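PDB 5XEM: cysteine synthase from Fusobacterium nucleatum subsp. nucleatum strain ATCC 25586, which produces hydrogen sulfide from L-cysteine by pyridoxal-phosphate-dependent beta-replacement chemistry and probably also makes L-cysteine and acetate from O-acetyl-L-serine and hydrogen sulfide. Local coordinates for residues S39-G42 against K46-I49; K35-G38 against S44-D47; V68-T73 against E132-N137; A126-L131 against N145-V150; K191-L196 against G238-D243. One frame throughout, in Å; residues are numbered along the deposited sequence.

Contact 1 (S39-G42 against K46-I49); sequences SNPG and KDRI. With PLP (pyridoxal-5'-phosphate), chain D.
Asp47 and Asn40 lie side by side but run in opposite directions, each side chain sliding past the other. Their flat ends are not stacked: the carboxylate and amide planes stand 56° apart, and the closest approach is from Asn40 CB to Asp47 OD2, at 3.3 Å. Having passed Asn40, the acid reaches the loop backbone. Its first torsion sets CG beside the backbone N (chi1 -77°), which directs the carboxylate at residues 41-42. There OD2 uses its syn lone pair to accept from Gly42 N at 2.6 Å, with an N-H...O angle of 156°. The Pro41 ring lies alongside, its CD 3.3 Å from the same Asp47 OD2, while Asp47 OD1 lies 3.3 Å from Gly42 CA. One buried carboxylate thus pins a loop against the helix that follows it, an instructive case of a side chain bonding to backbone just upstream. Arg48 touches the loop lightly; its guanidinium pairs with Glu37 and with Glu163. The loop after strand 31-36 is thereby folded against the start of helix 46-60, with Met83 of helix 76-88 touching Pro41 and Asp47, and helix 151-167 receiving Arg48 and Ile49.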
# COMPACT_ATOMS: atom_id res chain seq x y z
N SER A 39 4.95 2.51 -2.66
CA SER A 39 4.75 1.26 -3.38
C SER A 39 5.56 0.12 -2.77
O SER A 39 5.28 -1.04 -3.08
CB SER A 39 5.14 1.41 -4.84
OG SER A 39 4.28 2.35 -5.47
N ASN A 40 6.58 0.44 -1.96
CA ASN A 40 7.30 -0.59 -1.21
C ASN A 40 6.32 -1.43 -0.37
O ASN A 40 5.26 -0.93 0.05
CB ASN A 40 8.37 0.03 -0.30
CG ASN A 40 9.59 0.51 -1.07
OD1 ASN A 40 9.88 1.71 -1.08
ND2 ASN A 40 10.28 -0.39 -1.72
N PRO A 41 6.66 -2.72 -0.10
CA PRO A 41 5.70 -3.59 0.62
C PRO A 41 5.39 -3.12 2.05
O PRO A 41 4.25 -3.32 2.56
CB PRO A 41 6.40 -4.98 0.58
CG PRO A 41 7.84 -4.65 0.36
CD PRO A 41 7.83 -3.48 -0.57
N GLY A 42 6.36 -2.49 2.71
CA GLY A 42 6.13 -1.85 4.00
C GLY A 42 5.58 -0.41 3.91
O GLY A 42 5.41 0.24 4.94
N LYS A 46 11.67 3.38 3.79
CA LYS A 46 12.50 2.83 4.87
C LYS A 46 12.69 1.33 4.76
O LYS A 46 13.68 0.80 5.28
CB LYS A 46 11.98 3.23 6.26
CG LYS A 46 11.96 4.74 6.50
CD LYS A 46 13.32 5.38 6.26
CE LYS A 46 13.52 6.63 7.12
NZ LYS A 46 14.93 7.02 7.36
N ASP A 47 11.82 0.66 3.99
CA ASP A 47 12.05 -0.73 3.66
C ASP A 47 13.49 -0.90 3.09
O ASP A 47 14.17 -1.91 3.36
CB ASP A 47 11.09 -1.19 2.56
CG ASP A 47 9.68 -1.46 3.01
OD1 ASP A 47 9.33 -1.12 4.17
OD2 ASP A 47 8.90 -2.01 2.18
N ARG A 48 13.92 0.05 2.25
CA ARG A 48 15.25 -0.04 1.62
C ARG A 48 16.38 -0.04 2.65
O ARG A 48 17.34 -0.84 2.55
CB ARG A 48 15.52 1.09 0.63
CG ARG A 48 14.62 1.14 -0.57
CD ARG A 48 14.85 2.40 -1.35
NE ARG A 48 13.93 2.61 -2.45
CZ ARG A 48 14.10 2.23 -3.72
NH1 ARG A 48 15.16 1.51 -4.09
NH2 ARG A 48 13.17 2.52 -4.60
N ILE A 49 16.27 0.85 3.64
CA ILE A 49 17.31 0.97 4.68
C ILE A 49 17.22 -0.14 5.72
O ILE A 49 18.26 -0.62 6.20
CB ILE A 49 17.42 2.39 5.32
CG1 ILE A 49 16.37 2.71 6.40
CG2 ILE A 49 17.50 3.45 4.22
CD1 ILE A 49 16.76 3.93 7.26
N1 PLP D . 8.97 11.12 5.51
C2 PLP D . 8.57 10.11 6.29
C2A PLP D . 7.11 9.65 6.27
C3 PLP D . 9.48 9.45 7.13
O3 PLP D . 9.06 8.41 7.91
C4 PLP D . 10.82 9.85 7.16
C4A PLP D . 11.83 9.16 8.06
C5 PLP D . 11.19 10.90 6.33
C6 PLP D . 10.24 11.51 5.51
C5A PLP D . 12.61 11.42 6.26
O4P PLP D . 13.48 10.44 5.58
P PLP D . 15.06 10.29 5.91
O1P PLP D . 15.67 9.45 4.93
O2P PLP D . 15.10 9.79 7.27
O3P PLP D . 15.55 11.70 5.91

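Contact 2 (K35-G38 against S44-D47); sequences KLEG and STKD. With PLP (pyridoxal-5'-phosphate), chain D.
Glu37 and Thr45 join the end of strand 31-36 to the first turn of helix 46-60, the strand-loop-helix unit that carries the cofactor lysine in this fold type II pyridoxal-phosphate enzyme. Ser44 comes first. Its side chain turns from residues 35-38 and caps the helix, OG accepting from Lys46 N at 2.9 Å with an angle of 148°. Its backbone faces the other way, and Ser44 C lies 3.4 Å from Glu37 O. Thr45 makes the polar link. With OG1 swung opposite the backbone N (chi1 -153°), the hydroxyl is presented to Glu37, whose chain bends at chi2 (-73°) and brings its carboxylate across the threonine. OG1 donates to Glu37 OE1 at 2.7 Å, approaching from above the carboxylate plane; the aliphatic parts also touch, Glu37 CB 3.6 Å from Thr45 CB. The same OE1 forms a salt bridge with Arg48, and Thr17 bonds to OE2, so this buried acid has partners on both oxygens. Lys46 leaves the contact for the active site. It is the residue predicted to hold the cofactor as an internal Schiff base, but here the lanthionine has taken over the aldehyde carbon, and the released amine bonds to the cofactor phosphate and to Gln146. Lys46 NZ lies 2.8 Å from O2P of pyridoxal phosphate. Asp47 completes the turn with a weak backbone bond, its N 3.3 Å from Ser44 O.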
# COMPACT_ATOMS: atom_id res chain seq x y z
N LYS A 35 8.44 10.01 -7.14
CA LYS A 35 8.90 8.64 -6.96
C LYS A 35 8.14 8.08 -5.76
O LYS A 35 8.29 8.59 -4.64
CB LYS A 35 10.40 8.57 -6.76
CG LYS A 35 10.88 7.11 -6.76
CD LYS A 35 12.34 6.95 -7.08
CE LYS A 35 12.82 5.51 -7.00
NZ LYS A 35 12.25 4.62 -8.06
N LEU A 36 7.29 7.09 -6.01
CA LEU A 36 6.30 6.64 -5.02
C LEU A 36 6.86 5.53 -4.14
O LEU A 36 6.69 4.36 -4.44
CB LEU A 36 5.03 6.18 -5.70
CG LEU A 36 4.25 7.26 -6.50
CD1 LEU A 36 3.09 6.60 -7.28
CD2 LEU A 36 3.77 8.36 -5.57
N GLU A 37 7.56 5.91 -3.07
CA GLU A 37 8.15 4.91 -2.18
C GLU A 37 7.09 4.22 -1.31
O GLU A 37 7.36 3.22 -0.65
CB GLU A 37 9.26 5.53 -1.33
CG GLU A 37 10.41 6.02 -2.19
CD GLU A 37 11.22 4.86 -2.73
OE1 GLU A 37 11.69 4.04 -1.90
OE2 GLU A 37 11.39 4.76 -3.96
N GLY A 38 5.88 4.75 -1.33
CA GLY A 38 4.75 4.04 -0.76
C GLY A 38 4.41 2.74 -1.46
O GLY A 38 3.68 1.95 -0.91
N SER A 44 6.80 2.42 2.80
CA SER A 44 7.73 3.56 2.82
C SER A 44 9.09 3.20 2.26
O SER A 44 9.45 2.00 2.12
CB SER A 44 7.91 4.11 4.24
OG SER A 44 8.98 3.45 4.91
N THR A 45 9.86 4.26 1.98
CA THR A 45 11.22 4.13 1.52
C THR A 45 12.10 3.42 2.53
O THR A 45 13.17 2.91 2.16
CB THR A 45 11.83 5.52 1.17
OG1 THR A 45 12.84 5.38 0.19
CG2 THR A 45 12.41 6.24 2.41
N LYS A 46 11.67 3.38 3.79
CA LYS A 46 12.50 2.83 4.87
C LYS A 46 12.69 1.33 4.76
O LYS A 46 13.68 0.80 5.28
CB LYS A 46 11.98 3.23 6.26
CG LYS A 46 11.96 4.74 6.50
CD LYS A 46 13.32 5.38 6.26
CE LYS A 46 13.52 6.63 7.12
NZ LYS A 46 14.93 7.02 7.36
N ASP A 47 11.82 0.66 3.99
CA ASP A 47 12.05 -0.73 3.66
C ASP A 47 13.49 -0.90 3.09
O ASP A 47 14.17 -1.91 3.36
CB ASP A 47 11.09 -1.19 2.56
CG ASP A 47 9.68 -1.46 3.01
OD1 ASP A 47 9.33 -1.12 4.17
OD2 ASP A 47 8.90 -2.01 2.18
N1 PLP D . 8.97 11.12 5.51
C2 PLP D . 8.57 10.11 6.29
C2A PLP D . 7.11 9.65 6.27
C3 PLP D . 9.48 9.45 7.13
O3 PLP D . 9.06 8.41 7.91
C4 PLP D . 10.82 9.85 7.16
C4A PLP D . 11.83 9.16 8.06
C5 PLP D . 11.19 10.90 6.33
C6 PLP D . 10.24 11.51 5.51
C5A PLP D . 12.61 11.42 6.26
O4P PLP D . 13.48 10.44 5.58
P PLP D . 15.06 10.29 5.91
O1P PLP D . 15.67 9.45 4.93
O2P PLP D . 15.10 9.79 7.27
O3P PLP D . 15.55 11.70 5.91

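Contact 3 (V68-T73 against E132-N137); sequences VIIEAT and EELKKN. With 85F ((2R)-2-azanyl-3-[(2R)-2-azanyl-3-oxidanyl-3-oxidanylidene-propyl]sulfanyl-propanoic acid), chain C; ACT (acetate ion), chain F.
Ile70 of strand 68-72 points its CB at helix 123-136, and from that carbon the side chain divides to meet two residues of 132-137. With CG1 beside the backbone N (chi1 -49°), CG2 falls anti to that N and reaches Leu134, its methyl 3.8 Å from Leu134 CD1. The two side chains pass at a slant, methyl against methyl; Leu131, one turn earlier on the helix, also lies on CG2. The other branch runs through CG1 and stays extended (chi2 168°), carrying the tip, CD1, to the aliphatic stem of Lys135, 4.3 Å from Lys135 CG. Lys135 is apolar only along its stem. The chain bends at chi3 and sends the ammonium back along its own helix, where NZ bonds to Glu132 OE2 at 2.9 Å in a salt bridge, meeting the acid on its syn side but 29° out of the carboxylate plane. A bound acetate, probably from the crystallisation liquor, takes another bond, its OXT 2.6 Å from Lys135 NZ. Just past the end of the strand, Thr73 OG1 donates to 85F O, on the lanthionine carboxylate, at 2.7 Å. The backbone amides of Gly75 and Gly78 hold the same hydroxyl. Strand 68-72 lies within a parallel sheet, and helix 123-136 packs on one face of it, with Leu134 also on Val95 of the adjacent strand. Chemically, strand and helix meet here through apolar carbons, without direction, charge stays at the margin, and the ligand is bound by the residue after the strand.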
# COMPACT_ATOMS: atom_id res chain seq x y z
N VAL A 68 18.44 -9.82 19.36
CA VAL A 68 17.29 -8.92 19.38
C VAL A 68 17.65 -7.64 18.61
O VAL A 68 18.67 -7.01 18.91
CB VAL A 68 16.86 -8.59 20.82
CG1 VAL A 68 15.69 -7.62 20.86
CG2 VAL A 68 16.48 -9.89 21.56
N ILE A 69 16.79 -7.24 17.67
CA ILE A 69 17.00 -6.01 16.94
C ILE A 69 16.26 -4.93 17.73
O ILE A 69 15.12 -5.14 18.14
CB ILE A 69 16.46 -6.09 15.50
CG1 ILE A 69 16.95 -7.37 14.80
CG2 ILE A 69 16.81 -4.83 14.72
CD1 ILE A 69 18.44 -7.61 14.86
N ILE A 70 16.92 -3.81 17.96
CA ILE A 70 16.35 -2.69 18.75
C ILE A 70 16.57 -1.39 18.00
O ILE A 70 17.70 -1.07 17.61
CB ILE A 70 17.00 -2.58 20.15
CG1 ILE A 70 17.05 -3.92 20.89
CG2 ILE A 70 16.21 -1.56 20.99
CD1 ILE A 70 17.91 -3.96 22.15
N GLU A 71 15.50 -0.61 17.75
CA GLU A 71 15.62 0.61 16.97
C GLU A 71 14.68 1.69 17.49
O GLU A 71 13.55 1.39 17.91
CB GLU A 71 15.33 0.35 15.46
CG GLU A 71 15.51 1.56 14.53
CD GLU A 71 16.96 2.00 14.33
OE1 GLU A 71 17.83 1.62 15.15
OE2 GLU A 71 17.24 2.70 13.33
N ALA A 72 15.18 2.93 17.47
CA ALA A 72 14.35 4.12 17.67
C ALA A 72 13.83 4.64 16.32
O ALA A 72 14.60 4.86 15.37
CB ALA A 72 15.15 5.20 18.38
N THR A 73 12.53 4.90 16.27
CA THR A 73 11.91 5.30 15.01
C THR A 73 10.69 6.18 15.24
O THR A 73 10.08 6.11 16.31
CB THR A 73 11.50 4.04 14.21
OG1 THR A 73 10.78 4.43 13.03
CG2 THR A 73 10.61 3.14 15.01
N GLU A 132 19.12 2.67 25.70
CA GLU A 132 20.17 2.33 26.67
C GLU A 132 19.68 1.34 27.70
O GLU A 132 20.37 0.37 28.02
CB GLU A 132 20.75 3.58 27.36
CG GLU A 132 21.46 4.53 26.40
CD GLU A 132 22.50 3.79 25.56
OE1 GLU A 132 23.22 2.95 26.15
OE2 GLU A 132 22.54 4.00 24.33
N GLU A 133 18.47 1.58 28.19
CA GLU A 133 17.77 0.69 29.10
C GLU A 133 17.44 -0.68 28.46
O GLU A 133 17.65 -1.72 29.06
CB GLU A 133 16.51 1.44 29.54
CG GLU A 133 15.56 0.80 30.52
CD GLU A 133 14.42 1.78 30.86
OE1 GLU A 133 14.69 2.99 31.03
OE2 GLU A 133 13.26 1.34 30.91
N LEU A 134 16.94 -0.69 27.23
CA LEU A 134 16.64 -1.96 26.58
C LEU A 134 17.91 -2.81 26.37
O LEU A 134 17.87 -4.03 26.46
CB LEU A 134 15.91 -1.73 25.27
CG LEU A 134 14.62 -0.90 25.35
CD1 LEU A 134 13.96 -0.83 23.99
CD2 LEU A 134 13.68 -1.49 26.40
N LYS A 135 19.04 -2.15 26.09
CA LYS A 135 20.30 -2.88 25.84
C LYS A 135 20.81 -3.65 27.06
O LYS A 135 21.37 -4.74 26.93
CB LYS A 135 21.36 -1.93 25.27
CG LYS A 135 21.04 -1.51 23.86
CD LYS A 135 22.15 -0.71 23.17
CE LYS A 135 22.40 0.64 23.78
NZ LYS A 135 23.29 1.54 22.99
N LYS A 136 20.60 -3.09 28.25
CA LYS A 136 21.04 -3.73 29.50
C LYS A 136 20.29 -5.05 29.79
O LYS A 136 20.81 -5.93 30.47
CB LYS A 136 20.92 -2.75 30.69
CG LYS A 136 21.74 -1.49 30.49
CD LYS A 136 21.83 -0.60 31.73
CE LYS A 136 22.54 0.72 31.39
NZ LYS A 136 22.97 1.50 32.59
N ASN A 137 19.08 -5.19 29.26
CA ASN A 137 18.24 -6.36 29.51
C ASN A 137 18.39 -7.47 28.47
O ASN A 137 17.64 -8.45 28.53
CB ASN A 137 16.75 -5.97 29.57
CG ASN A 137 16.42 -5.09 30.75
OD1 ASN A 137 17.01 -5.22 31.83
ND2 ASN A 137 15.46 -4.20 30.55
N 85F C . 11.37 8.77 9.24
CA 85F C . 12.27 8.15 10.24
CB 85F C . 12.58 9.15 11.37
SG 85F C . 13.64 10.49 10.88
CD 85F C . 13.97 11.45 12.37
CE 85F C . 12.72 12.07 13.04
NZ2 85F C . 11.88 12.79 12.07
CZ1 85F C . 13.21 13.07 14.12
OH1 85F C . 12.31 13.81 14.63
OH2 85F C . 14.43 13.13 14.43
C 85F C . 11.65 6.89 10.82
OXT 85F C . 10.81 6.31 10.13
O 85F C . 12.08 6.51 11.93
C ACT F . 22.95 2.91 19.70
O ACT F . 23.47 3.00 18.58
OXT ACT F . 23.12 1.90 20.40
CH3 ACT F . 22.10 4.05 20.18

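Contact 4 (A126-L131 against N145-V150). With 85F ((2R)-2-azanyl-3-[(2R)-2-azanyl-3-oxidanyl-3-oxidanylidene-propyl]sulfanyl-propanoic acid), chain C; ACT (acetate ion), chain F.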
# COMPACT_ATOMS: atom_id res chain seq x y z
N ALA A 126 14.53 11.19 23.19
CA ALA A 126 13.97 10.35 24.24
C ALA A 126 13.96 8.88 23.83
O ALA A 126 14.24 8.00 24.65
CB ALA A 126 12.55 10.80 24.61
N CYS A 127 13.63 8.62 22.56
CA CYS A 127 13.65 7.25 22.03
C CYS A 127 15.04 6.64 22.09
O CYS A 127 15.21 5.50 22.54
CB CYS A 127 13.18 7.25 20.58
SG CYS A 127 11.50 7.92 20.41
N LEU A 128 16.04 7.39 21.61
CA LEU A 128 17.43 6.92 21.63
C LEU A 128 17.92 6.69 23.06
O LEU A 128 18.58 5.68 23.36
CB LEU A 128 18.35 7.88 20.85
CG LEU A 128 18.26 7.87 19.31
CD1 LEU A 128 19.05 9.02 18.73
CD2 LEU A 128 18.82 6.58 18.74
N GLU A 129 17.57 7.59 23.98
CA GLU A 129 17.95 7.41 25.37
C GLU A 129 17.32 6.14 25.97
O GLU A 129 17.97 5.42 26.73
CB GLU A 129 17.58 8.65 26.20
CG GLU A 129 18.43 9.88 25.86
CD GLU A 129 17.95 11.14 26.56
OE1 GLU A 129 16.88 11.11 27.19
OE2 GLU A 129 18.66 12.17 26.47
N LYS A 130 16.08 5.85 25.60
CA LYS A 130 15.41 4.65 26.11
C LYS A 130 16.13 3.36 25.64
O LYS A 130 16.11 2.34 26.36
CB LYS A 130 13.94 4.65 25.67
CG LYS A 130 13.11 3.47 26.15
CD LYS A 130 12.88 3.50 27.65
CE LYS A 130 11.85 2.46 28.06
NZ LYS A 130 11.48 2.56 29.51
N LEU A 131 16.75 3.41 24.46
CA LEU A 131 17.46 2.22 23.96
C LEU A 131 18.51 1.74 24.96
O LEU A 131 18.74 0.52 25.08
CB LEU A 131 18.14 2.47 22.61
CG LEU A 131 17.26 2.83 21.42
CD1 LEU A 131 18.09 2.95 20.16
CD2 LEU A 131 16.14 1.81 21.21
N ASN A 145 20.47 1.68 14.09
CA ASN A 145 20.73 3.13 14.15
C ASN A 145 20.70 3.86 12.82
O ASN A 145 21.72 4.29 12.29
CB ASN A 145 21.97 3.47 14.93
CG ASN A 145 21.92 4.90 15.51
OD1 ASN A 145 21.29 5.78 14.91
ND2 ASN A 145 22.50 5.12 16.69
N GLN A 146 19.50 4.09 12.30
CA GLN A 146 19.34 4.86 11.08
C GLN A 146 20.01 6.25 11.12
O GLN A 146 20.32 6.81 10.07
CB GLN A 146 17.86 5.05 10.76
CG GLN A 146 17.07 5.76 11.84
CD GLN A 146 15.60 5.83 11.48
OE1 GLN A 146 15.24 5.97 10.31
NE2 GLN A 146 14.76 5.72 12.49
N PHE A 147 20.20 6.80 12.32
CA PHE A 147 20.81 8.13 12.44
C PHE A 147 22.30 8.18 12.13
O PHE A 147 22.80 9.22 11.70
CB PHE A 147 20.52 8.69 13.83
CG PHE A 147 19.07 8.73 14.14
CD1 PHE A 147 18.30 9.75 13.62
CD2 PHE A 147 18.46 7.72 14.88
CE1 PHE A 147 16.93 9.77 13.86
CE2 PHE A 147 17.08 7.74 15.09
CZ PHE A 147 16.33 8.77 14.59
N THR A 148 22.99 7.06 12.34
CA THR A 148 24.45 6.99 12.21
C THR A 148 24.94 5.94 11.20
O THR A 148 26.10 5.98 10.77
CB THR A 148 25.06 6.68 13.58
OG1 THR A 148 24.69 5.34 13.97
CG2 THR A 148 24.52 7.66 14.62
N ASN A 149 24.07 5.01 10.82
CA ASN A 149 24.48 3.87 9.99
C ASN A 149 24.61 4.28 8.54
O ASN A 149 23.63 4.64 7.89
CB ASN A 149 23.45 2.74 10.16
CG ASN A 149 23.92 1.40 9.63
OD1 ASN A 149 24.65 1.32 8.64
ND2 ASN A 149 23.48 0.32 10.28
N VAL A 150 25.83 4.20 7.99
CA VAL A 150 26.01 4.60 6.58
C VAL A 150 25.22 3.76 5.60
O VAL A 150 24.99 4.19 4.48
CB VAL A 150 27.48 4.65 6.11
CG1 VAL A 150 28.25 5.64 6.98
CG2 VAL A 150 28.09 3.27 6.13
N 85F C . 11.37 8.77 9.24
CA 85F C . 12.27 8.15 10.24
CB 85F C . 12.58 9.15 11.37
SG 85F C . 13.64 10.49 10.88
CD 85F C . 13.97 11.45 12.37
CE 85F C . 12.72 12.07 13.04
NZ2 85F C . 11.88 12.79 12.07
CZ1 85F C . 13.21 13.07 14.12
OH1 85F C . 12.31 13.81 14.63
OH2 85F C . 14.43 13.13 14.43
C 85F C . 11.65 6.89 10.82
OXT 85F C . 10.81 6.31 10.13
O 85F C . 12.08 6.51 11.93
C ACT F . 22.95 2.91 19.70
O ACT F . 23.47 3.00 18.58
OXT ACT F . 23.12 1.90 20.40
CH3 ACT F . 22.10 4.05 20.18
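Asn145 O is gripped by two backbone amides, Asn149 N at 2.9 Å and Thr148 N at 3.0 Å, which curl residues 145-149 into a compact turn opposite Leu128. In the Asn145 amide, OD1 weakly accepts from Phe147 N, and on the other side ND2 donates to O of a bound acetate at 3.0 Å. The turn presents Phe147 to helix 123-136. Its first torsion (chi1 -56°) sets the ring where Leu128 meets it obliquely with both methyls, CD2 at 4.0 Å and CD1 at 4.1 Å from Phe147 CD2. The far side of the ring serves the active site: Phe147 CE1 brings its edge, near the ring plane, to CD of the lanthionine at 3.7 Å. Gln146 CG lies over one face, offset toward the rim, and its amide reaches further, NE2 donating to the ligand's carboxylate O at 2.8 Å. One aromatic ring thus lines the lanthionine pocket and packs on a helix behind it. Around the contact, Leu128 also rests on Ala72 of strand 68-72 and on Ile229, Phe147 touches Thr181 and Ile229, and Asn149 caps helix 151-167 through Asn151 N, so the turn bridges strand 141-142 and that helix.

Contact 5 (K191-L196 against G238-D243)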
# COMPACT_ATOMS: atom_id res chain seq x y z
N LYS A 191 24.74 10.15 -5.31
CA LYS A 191 24.83 9.39 -6.54
C LYS A 191 24.47 10.23 -7.75
O LYS A 191 25.17 10.20 -8.77
CB LYS A 191 23.98 8.11 -6.49
CG LYS A 191 23.86 7.37 -7.83
CD LYS A 191 25.18 6.90 -8.43
CE LYS A 191 25.85 5.81 -7.61
NZ LYS A 191 25.11 4.53 -7.51
N LEU A 192 23.38 10.97 -7.64
CA LEU A 192 22.92 11.77 -8.75
C LEU A 192 23.97 12.82 -9.18
O LEU A 192 24.19 13.02 -10.38
CB LEU A 192 21.60 12.47 -8.40
CG LEU A 192 20.35 11.58 -8.22
CD1 LEU A 192 19.14 12.45 -7.86
CD2 LEU A 192 20.11 10.71 -9.44
N LYS A 193 24.61 13.46 -8.20
CA LYS A 193 25.62 14.48 -8.48
C LYS A 193 26.92 13.87 -9.01
O LYS A 193 27.65 14.54 -9.75
CB LYS A 193 25.89 15.33 -7.23
CG LYS A 193 24.89 16.46 -7.10
CD LYS A 193 25.14 17.39 -5.92
CE LYS A 193 24.33 18.66 -6.13
NZ LYS A 193 24.25 19.62 -5.00
N GLU A 194 27.19 12.61 -8.68
CA GLU A 194 28.32 11.91 -9.31
C GLU A 194 28.10 11.68 -10.80
O GLU A 194 29.02 11.84 -11.59
CB GLU A 194 28.63 10.60 -8.61
CG GLU A 194 29.37 10.80 -7.31
CD GLU A 194 29.48 9.55 -6.48
OE1 GLU A 194 29.03 8.47 -6.91
OE2 GLU A 194 30.05 9.65 -5.38
N LYS A 195 26.87 11.32 -11.18
CA LYS A 195 26.54 11.01 -12.58
C LYS A 195 26.11 12.24 -13.38
O LYS A 195 26.28 12.26 -14.60
CB LYS A 195 25.42 9.97 -12.65
CG LYS A 195 25.72 8.65 -11.97
CD LYS A 195 26.91 7.93 -12.57
CE LYS A 195 26.82 6.42 -12.39
NZ LYS A 195 27.99 5.72 -13.01
N LEU A 196 25.52 13.23 -12.71
CA LEU A 196 25.01 14.44 -13.33
C LEU A 196 25.53 15.65 -12.54
O LEU A 196 24.90 16.10 -11.59
CB LEU A 196 23.47 14.45 -13.34
CG LEU A 196 22.77 13.23 -13.96
CD1 LEU A 196 21.27 13.28 -13.70
CD2 LEU A 196 23.05 13.15 -15.45
N GLY A 238 25.28 17.89 4.39
CA GLY A 238 24.82 19.22 3.99
C GLY A 238 25.62 19.84 2.86
O GLY A 238 25.18 20.81 2.26
N SER A 239 26.77 19.26 2.54
CA SER A 239 27.57 19.75 1.42
C SER A 239 26.89 19.49 0.08
O SER A 239 27.22 20.11 -0.94
CB SER A 239 28.97 19.14 1.44
OG SER A 239 28.94 17.77 1.10
N LEU A 240 25.90 18.59 0.09
CA LEU A 240 25.10 18.25 -1.09
C LEU A 240 23.93 19.21 -1.31
O LEU A 240 23.36 19.23 -2.40
CB LEU A 240 24.58 16.81 -0.96
CG LEU A 240 25.65 15.71 -0.92
CD1 LEU A 240 25.06 14.37 -0.50
CD2 LEU A 240 26.32 15.59 -2.29
N ALA A 241 23.57 20.01 -0.31
CA ALA A 241 22.37 20.85 -0.37
C ALA A 241 22.61 22.15 -1.13
O ALA A 241 23.34 23.00 -0.64
CB ALA A 241 21.88 21.19 1.04
N ASP A 242 21.96 22.32 -2.27
CA ASP A 242 22.09 23.57 -3.02
C ASP A 242 21.36 24.74 -2.37
O ASP A 242 21.70 25.89 -2.62
CB ASP A 242 21.67 23.37 -4.46
CG ASP A 242 22.68 22.56 -5.23
OD1 ASP A 242 23.75 23.11 -5.55
OD2 ASP A 242 22.42 21.36 -5.51
N ASP A 243 20.35 24.43 -1.55
CA ASP A 243 19.66 25.38 -0.68
C ASP A 243 18.87 24.48 0.29
O ASP A 243 18.78 23.28 0.05
CB ASP A 243 18.70 26.25 -1.48
CG ASP A 243 18.30 27.53 -0.76
OD1 ASP A 243 18.77 27.78 0.37
OD2 ASP A 243 17.49 28.28 -1.33
O HOH W 1 26.98 19.61 -3.68
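Near the C-terminal end of helix 183-195, Lys193 reaches across to the surface loop that leads into strand 245-247, joining two parts of the larger sheet domain. Its side chain leaves beside the backbone N and then runs fully extended, so the ammonium is delivered at full length to the 3-10 turn at residues 238-240 and the residues just after it. Asp242 comes from the opposite direction, and its OD2 receives Lys193 NZ at 2.6 Å in a salt bridge. The ammonium sits above the carboxylate plane, 41° out of it. A second bond runs from the same NZ to Leu240 O at 2.8 Å, again from above the carbonyl plane and with a C=O...N angle of 133°. Water completes the link: it accepts from Lys193 NZ at 3.0 Å and donates to Ser239 O at 2.8 Å. On the apolar side, Lys193 CD lies 4.2 Å from Leu240 CD2. Thr201 on strand 200-206 is the common neighbour, its hydroxyl bonding to the ammonium and its backbone N to Asp242 OD2. Glu194 and Asp242 each bind calcium in a structure of this protein, though no such ion is bound to this chain. As a worked example, four oxygens share the three N-H groups of one ammonium, the carboxylate probably offsets much of its charge, and the loop is held mainly by polar bonding at a partly exposed surface.

Following the chain from the N terminus, contact 2 opens on strand 31-36 and contact 1 directly after it; both close on the start of helix 46-60, staggered, with overlapping closing segments that share Lys46 and Asp47, and bound further by the salt bridge of Arg48 with Glu37. Contact 3 opens next at strand 68-72 and closes at the end of helix 123-136, while contact 4 starts on that same helix and closes in the loop before helix 151-167, crossing contact 3 with Glu71 bonded to the backbone of residues 145-146. Contact 5 follows alone, in the larger sheet's domain. The two pairs meet at the active site, where Lys46 reaches Gln146.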